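Local atomic coordinates of PspGI restriction endonuclease (Pyrococcus sp. GI-H, PDB entry 3BM3), a protein that probably acts as a type II site-specific deoxyribonuclease, binding its DNA target as a dimer and flipping bases out of the helix. Residues C[123-128]-C[135-140]; C[154-159]-C[185-190]. The protein carries 2 engineered substitutions. All coordinates share one frame; numbering follows the deposited sequence.

Contact 1 of 2, residues C[123-128]-C[135-140]. Engineered in segment 135-140: Ala138 (natural residue Asp).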
loop_
_atom_site.group_PDB
_atom_site.type_symbol
_atom_site.label_atom_id
_atom_site.label_comp_id
_atom_site.label_asym_id
_atom_site.label_seq_id
_atom_site.Cartn_x
_atom_site.Cartn_y
_atom_site.Cartn_z
ATOM N N ARG C 123 -6.547 1.418 -18.175
ATOM C CA ARG C 123 -7.984 1.424 -18.363
ATOM C C ARG C 123 -8.660 1.298 -17.008
ATOM O O ARG C 123 -8.231 0.530 -16.168
ATOM C CB ARG C 123 -8.402 0.324 -19.342
ATOM C CG ARG C 123 -7.757 0.493 -20.710
ATOM C CD ARG C 123 -7.893 1.919 -21.260
ATOM N NE ARG C 123 -7.707 1.924 -22.718
ATOM C CZ ARG C 123 -6.538 1.915 -23.355
ATOM N NH1 ARG C 123 -5.398 1.929 -22.695
ATOM N NH2 ARG C 123 -6.515 1.898 -24.681
ATOM N N VAL C 124 -9.681 2.113 -16.802
ATOM C CA VAL C 124 -10.470 2.090 -15.606
ATOM C C VAL C 124 -11.720 1.276 -15.870
ATOM O O VAL C 124 -12.460 1.511 -16.859
ATOM C CB VAL C 124 -10.813 3.509 -15.180
ATOM C CG1 VAL C 124 -11.624 3.504 -13.884
ATOM C CG2 VAL C 124 -9.512 4.300 -15.028
ATOM N N ILE C 125 -11.943 0.286 -15.004
ATOM C CA ILE C 125 -13.132 -0.525 -15.057
ATOM C C ILE C 125 -14.132 0.159 -14.138
ATOM O O ILE C 125 -13.990 0.145 -12.929
ATOM C CB ILE C 125 -12.872 -1.965 -14.603
ATOM C CG1 ILE C 125 -11.814 -2.599 -15.495
ATOM C CG2 ILE C 125 -14.195 -2.750 -14.613
ATOM C CD1 ILE C 125 -11.433 -4.004 -15.050
ATOM N N LYS C 126 -15.132 0.792 -14.728
ATOM C CA LYS C 126 -16.083 1.570 -13.940
ATOM C C LYS C 126 -16.930 0.627 -13.118
ATOM O O LYS C 126 -17.344 -0.434 -13.587
ATOM C CB LYS C 126 -16.936 2.480 -14.815
ATOM C CG LYS C 126 -16.217 3.752 -15.238
ATOM C CD LYS C 126 -15.510 3.550 -16.572
ATOM C CE LYS C 126 -14.320 4.463 -16.773
ATOM N NZ LYS C 126 -13.430 3.883 -17.789
ATOM N N ILE C 127 -17.139 1.002 -11.864
ATOM C CA ILE C 127 -17.872 0.185 -10.931
ATOM C C ILE C 127 -19.269 0.688 -10.720
ATOM O O ILE C 127 -20.188 -0.120 -10.536
ATOM C CB ILE C 127 -17.141 0.131 -9.563
ATOM C CG1 ILE C 127 -15.741 -0.489 -9.728
ATOM C CG2 ILE C 127 -17.927 -0.659 -8.568
ATOM C CD1 ILE C 127 -15.756 -1.827 -10.432
ATOM N N TYR C 128 -19.403 2.006 -10.704
ATOM C CA TYR C 128 -20.675 2.689 -10.500
ATOM C C TYR C 128 -21.023 3.538 -11.693
ATOM O O TYR C 128 -20.156 4.194 -12.253
ATOM C CB TYR C 128 -20.543 3.591 -9.281
ATOM C CG TYR C 128 -20.116 2.836 -8.036
ATOM C CD1 TYR C 128 -20.983 1.975 -7.401
ATOM C CD2 TYR C 128 -18.843 2.976 -7.500
ATOM C CE1 TYR C 128 -20.619 1.270 -6.259
ATOM C CE2 TYR C 128 -18.464 2.263 -6.376
ATOM C CZ TYR C 128 -19.363 1.425 -5.738
ATOM O OH TYR C 128 -19.010 0.725 -4.599
ATOM N N GLU C 135 -11.864 0.570 -10.867
ATOM C CA GLU C 135 -10.729 -0.264 -10.642
ATOM C C GLU C 135 -9.796 -0.255 -11.851
ATOM O O GLU C 135 -10.239 -0.123 -13.008
ATOM C CB GLU C 135 -11.158 -1.652 -10.246
ATOM C CG GLU C 135 -11.925 -1.682 -8.968
ATOM C CD GLU C 135 -11.133 -1.069 -7.824
ATOM O OE1 GLU C 135 -10.095 -1.626 -7.477
ATOM O OE2 GLU C 135 -11.546 0.004 -7.338
ATOM N N LYS C 136 -8.503 -0.393 -11.577
ATOM C CA LYS C 136 -7.487 -0.167 -12.589
ATOM C C LYS C 136 -6.395 -1.240 -12.526
ATOM O O LYS C 136 -5.279 -1.009 -12.051
ATOM C CB LYS C 136 -6.926 1.248 -12.461
ATOM C CG LYS C 136 -6.065 1.667 -13.632
ATOM C CD LYS C 136 -5.367 2.990 -13.367
ATOM C CE LYS C 136 -3.995 2.979 -13.977
ATOM N NZ LYS C 136 -3.472 4.344 -14.129
ATOM N N PRO C 137 -6.722 -2.433 -13.034
ATOM C CA PRO C 137 -5.693 -3.432 -13.159
ATOM C C PRO C 137 -4.571 -2.838 -14.015
ATOM O O PRO C 137 -4.830 -2.033 -14.927
ATOM C CB PRO C 137 -6.383 -4.587 -13.899
ATOM C CG PRO C 137 -7.792 -4.257 -13.997
ATOM C CD PRO C 137 -8.031 -2.873 -13.539
ATOM N N ALA C 138 -3.338 -3.233 -13.738
ATOM C CA ALA C 138 -2.219 -2.808 -14.564
ATOM C C ALA C 138 -2.459 -3.163 -16.008
ATOM O O ALA C 138 -2.217 -2.357 -16.884
ATOM C CB ALA C 138 -0.880 -3.413 -14.120
ATOM N N PHE C 139 -2.933 -4.383 -16.247
ATOM C CA PHE C 139 -3.208 -4.827 -17.592
ATOM C C PHE C 139 -4.530 -5.537 -17.661
ATOM O O PHE C 139 -4.916 -6.257 -16.757
ATOM C CB PHE C 139 -2.096 -5.750 -18.078
ATOM C CG PHE C 139 -0.765 -5.080 -18.078
ATOM C CD1 PHE C 139 -0.422 -4.245 -19.119
ATOM C CD2 PHE C 139 0.106 -5.208 -17.020
ATOM C CE1 PHE C 139 0.788 -3.554 -19.127
ATOM C CE2 PHE C 139 1.327 -4.523 -17.029
ATOM C CZ PHE C 139 1.659 -3.717 -18.081
ATOM N N ILE C 140 -5.206 -5.296 -18.761
ATOM C CA ILE C 140 -6.380 -6.040 -19.107
ATOM C C ILE C 140 -6.062 -6.698 -20.416
ATOM O O ILE C 140 -5.695 -6.039 -21.390
ATOM C CB ILE C 140 -7.592 -5.145 -19.272
ATOM C CG1 ILE C 140 -7.841 -4.374 -17.986
ATOM C CG2 ILE C 140 -8.829 -5.995 -19.630
ATOM C CD1 ILE C 140 -8.953 -3.391 -18.053
#
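Residues 123-128 and 135-140 meet at the base of a short, weakly bonded beta hairpin (125-126 with 134-135), where a single antiparallel hydrogen-bonded pair, Ile125 with Glu135, joins them, the CA atoms 5.0 Å apart. The two bonds of that pair differ. Ile125 N reaches Glu135 O at 2.7 Å, nearly straight at the hydrogen and almost along the C=O axis, whereas Glu135 N meets Ile125 O at 3.0 Å from above the carbonyl plane, with a more bent N-H...O angle of 149°. Glu135 O also receives a CA-H...O contact from Val124. Beyond Lys136 the second segment turns through Pro137 and the engineered Ala138 (Asp in the natural sequence) into strand 139-141; there Ala138 and Phe139 together stand opposite the single residue Ile157, making a classic beta bulge.

The apolar centre is Ile125. Its CG1 is anti to the carbonyl carbon and its chain is extended at chi2 (176°), so that CD1 reaches the Pro137 ring, 3.8 Å from CG, the two side chains crossing at about a right angle. Ile140, with the same torsions, crosses it obliquely and brings its CD1 to 3.9 Å from Ile125 CG1; the same methyl also meets Arg123 CB. Phe181 and Phe147 add to the packing around Ile125.

Glu135 shares its sheet face with Ile125, but its chain bends at chi2 (-57°). Its CG lies against Ile127 CG1, while the buried carboxylate is engaged by the second subunit: OE1 in a salt bridge to Arg168 and OE2 in a hydrogen bond to Tyr199, both of that chain. Lys136 turns its NZ to a salt bridge with Asp122 and packs on a DNA sugar; closer to its backbone, Lys136 CG lies 3.5 Å from Arg123 O.

Contact 2 of 2, residues C[154-159]-C[185-190]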
loop_
_atom_site.group_PDB
_atom_site.type_symbol
_atom_site.label_atom_id
_atom_site.label_comp_id
_atom_site.label_asym_id
_atom_site.label_seq_id
_atom_site.Cartn_x
_atom_site.Cartn_y
_atom_site.Cartn_z
ATOM N N ALA C 154 -11.440 -12.421 -20.461
ATOM C CA ALA C 154 -10.295 -11.495 -20.331
ATOM C C ALA C 154 -9.548 -11.809 -19.045
ATOM O O ALA C 154 -10.081 -12.443 -18.121
ATOM C CB ALA C 154 -10.769 -10.047 -20.293
ATOM N N ILE C 155 -8.310 -11.333 -19.005
ATOM C CA ILE C 155 -7.474 -11.482 -17.830
ATOM C C ILE C 155 -7.206 -10.099 -17.287
ATOM O O ILE C 155 -6.801 -9.219 -18.033
ATOM C CB ILE C 155 -6.138 -12.157 -18.128
ATOM C CG1 ILE C 155 -6.314 -13.381 -19.014
ATOM C CG2 ILE C 155 -5.412 -12.494 -16.809
ATOM C CD1 ILE C 155 -4.960 -13.944 -19.534
ATOM N N LEU C 156 -7.411 -9.938 -15.979
ATOM C CA LEU C 156 -7.012 -8.747 -15.278
ATOM C C LEU C 156 -5.726 -9.113 -14.557
ATOM O O LEU C 156 -5.654 -10.119 -13.830
ATOM C CB LEU C 156 -8.067 -8.333 -14.271
ATOM C CG LEU C 156 -9.465 -8.302 -14.854
ATOM C CD1 LEU C 156 -10.434 -7.817 -13.819
ATOM C CD2 LEU C 156 -9.469 -7.415 -16.097
ATOM N N ILE C 157 -4.714 -8.284 -14.764
ATOM C CA ILE C 157 -3.421 -8.531 -14.164
ATOM C C ILE C 157 -3.009 -7.329 -13.363
ATOM O O ILE C 157 -2.984 -6.205 -13.899
ATOM C CB ILE C 157 -2.346 -8.807 -15.195
ATOM C CG1 ILE C 157 -2.788 -9.939 -16.124
ATOM C CG2 ILE C 157 -1.054 -9.197 -14.457
ATOM C CD1 ILE C 157 -1.773 -10.350 -17.209
ATOM N N THR C 158 -2.733 -7.556 -12.088
ATOM C CA THR C 158 -2.207 -6.530 -11.213
ATOM C C THR C 158 -0.724 -6.845 -11.070
ATOM O O THR C 158 -0.341 -8.006 -10.935
ATOM C CB THR C 158 -2.942 -6.498 -9.848
ATOM O OG1 THR C 158 -4.316 -6.137 -10.056
ATOM C CG2 THR C 158 -2.290 -5.472 -8.925
ATOM N N VAL C 159 0.112 -5.816 -11.169
ATOM C CA VAL C 159 1.518 -5.985 -11.196
ATOM C C VAL C 159 2.120 -5.079 -10.125
ATOM O O VAL C 159 1.749 -3.915 -10.031
ATOM C CB VAL C 159 2.024 -5.612 -12.567
ATOM C CG1 VAL C 159 3.500 -5.457 -12.582
ATOM C CG2 VAL C 159 1.564 -6.659 -13.585
ATOM N N ILE C 185 -14.556 -13.719 -13.250
ATOM C CA ILE C 185 -13.412 -12.943 -13.700
ATOM C C ILE C 185 -12.129 -13.753 -13.490
ATOM O O ILE C 185 -12.098 -14.719 -12.711
ATOM C CB ILE C 185 -13.313 -11.586 -13.012
ATOM C CG1 ILE C 185 -12.908 -11.713 -11.537
ATOM C CG2 ILE C 185 -14.603 -10.806 -13.179
ATOM C CD1 ILE C 185 -12.592 -10.337 -10.914
ATOM N N ASN C 186 -11.090 -13.357 -14.225
ATOM C CA ASN C 186 -9.771 -13.938 -14.132
ATOM C C ASN C 186 -8.861 -12.828 -13.639
ATOM O O ASN C 186 -8.621 -11.866 -14.333
ATOM C CB ASN C 186 -9.329 -14.419 -15.485
ATOM C CG ASN C 186 -10.252 -15.463 -16.036
ATOM O OD1 ASN C 186 -10.355 -16.541 -15.488
ATOM N ND2 ASN C 186 -10.982 -15.112 -17.089
ATOM N N PHE C 187 -8.388 -12.982 -12.421
ATOM C CA PHE C 187 -7.619 -11.922 -11.789
ATOM C C PHE C 187 -6.308 -12.521 -11.340
ATOM O O PHE C 187 -6.301 -13.426 -10.487
ATOM C CB PHE C 187 -8.381 -11.383 -10.592
ATOM C CG PHE C 187 -7.805 -10.129 -10.043
ATOM C CD1 PHE C 187 -8.347 -8.909 -10.368
ATOM C CD2 PHE C 187 -6.707 -10.172 -9.196
ATOM C CE1 PHE C 187 -7.809 -7.738 -9.867
ATOM C CE2 PHE C 187 -6.165 -9.002 -8.700
ATOM C CZ PHE C 187 -6.724 -7.807 -9.020
ATOM N N TRP C 188 -5.207 -12.047 -11.939
ATOM C CA TRP C 188 -3.908 -12.620 -11.680
ATOM C C TRP C 188 -3.037 -11.559 -11.042
ATOM O O TRP C 188 -3.110 -10.403 -11.399
ATOM C CB TRP C 188 -3.233 -13.121 -12.959
ATOM C CG TRP C 188 -3.975 -14.186 -13.702
ATOM C CD1 TRP C 188 -5.153 -14.760 -13.371
ATOM C CD2 TRP C 188 -3.582 -14.773 -14.949
ATOM N NE1 TRP C 188 -5.532 -15.668 -14.335
ATOM C CE2 TRP C 188 -4.566 -15.712 -15.296
ATOM C CE3 TRP C 188 -2.459 -14.643 -15.770
ATOM C CZ2 TRP C 188 -4.474 -16.482 -16.451
ATOM C CZ3 TRP C 188 -2.394 -15.393 -16.938
ATOM C CH2 TRP C 188 -3.374 -16.308 -17.243
ATOM N N PHE C 189 -2.209 -11.988 -10.104
ATOM C CA PHE C 189 -1.321 -11.083 -9.403
ATOM C C PHE C 189 0.088 -11.436 -9.785
ATOM O O PHE C 189 0.510 -12.597 -9.737
ATOM C CB PHE C 189 -1.461 -11.289 -7.907
ATOM C CG PHE C 189 -0.543 -10.438 -7.084
ATOM C CD1 PHE C 189 -0.954 -9.176 -6.673
ATOM C CD2 PHE C 189 0.711 -10.864 -6.764
ATOM C CE1 PHE C 189 -0.092 -8.355 -5.949
ATOM C CE2 PHE C 189 1.569 -10.040 -6.029
ATOM C CZ PHE C 189 1.151 -8.813 -5.615
ATOM N N VAL C 190 0.851 -10.396 -10.072
ATOM C CA VAL C 190 2.265 -10.523 -10.369
ATOM C C VAL C 190 3.052 -9.640 -9.402
ATOM O O VAL C 190 2.793 -8.455 -9.320
ATOM C CB VAL C 190 2.581 -10.046 -11.799
ATOM C CG1 VAL C 190 4.056 -10.128 -12.062
ATOM C CG2 VAL C 190 1.777 -10.810 -12.802
HETATM O O HOH W 1 -11.574 -11.267 -16.046
#
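Strands 155-159 and 186-190 are neighbouring parallel strands of the central mixed sheet, joined through helix 167-181 in a beta-alpha-beta unit within a PDDEXK-type nuclease fold. Their axes approach to 4.7 Å at an angle of 22°.

Four backbone hydrogen bonds form the ladder, alternating in direction: Leu156 N to Asn186 O, Trp188 N to Leu156 O, Thr158 N to Trp188 O and Val190 N to Thr158 O. All lie nearly along the acceptor C=O axis, and the tightest, from Trp188 N to Leu156 O, spans 2.7 Å. CA-H...O contacts accompany them, including Ile157 CA to Trp188 O.

On the face carrying Ile155, Ile157, Trp188 and Val190, one CH-pi contact stands out. Ile155 CG2, anti to its backbone N, sits over the indole, 3.6 Å from the centroid of the five-membered ring and 18° off its normal; CD1 of the extended chain approaches the far rim of the benzo ring, nearest CH2. Beside this pair, Ile157 CG2 meets Val190 CG2 at 3.7 Å, and helix 249-259 covers Trp188 and Val190.

The other face holds Leu156, Thr158, Phe187 and Phe189. Phe187 swings CG anti to its backbone N, bringing CD1 to Leu156 CB and CZ to within 3.1 Å of Thr158 OG1; that hydroxyl is hydrogen-bonded to Glu173 on the crossover helix.

At the start of the strands Asn186 adds a side-chain bond to the ladder. Its ND2 bonds Ser152 O as well as Ala154 O, the latter at 3.0 Å; Ala154 O lies in the amide plane of Asn186, while ND2 stands above the plane of the Ala154 carbonyl. A water bridges Ala154 O and Asn186 N, 2.8 Å from each, accepting from the latter.

Contacts 1 and 2 follow one another along the chain, their centres 11 Å apart, and meet where strand 139-141 pairs antiparallel with strand 155-160. Phe139 O and Ile157 N, 2.8 Å apart, make a probable hydrogen bond across this seam, and Ile140 CG2 packs on Leu156 CD2 at 3.9 Å. The small hairpin thus leads directly into 139-141, the antiparallel outermost strand of the mixed sheet. Helix 167-181 packs against both contacts, its Glu173 lying beside Glu135 and Pro137 and its Leu177 beside Leu156. Each contact comes within about 4 Å of the bound DNA at its nearest atom, but only contact 1 also reaches the second subunit.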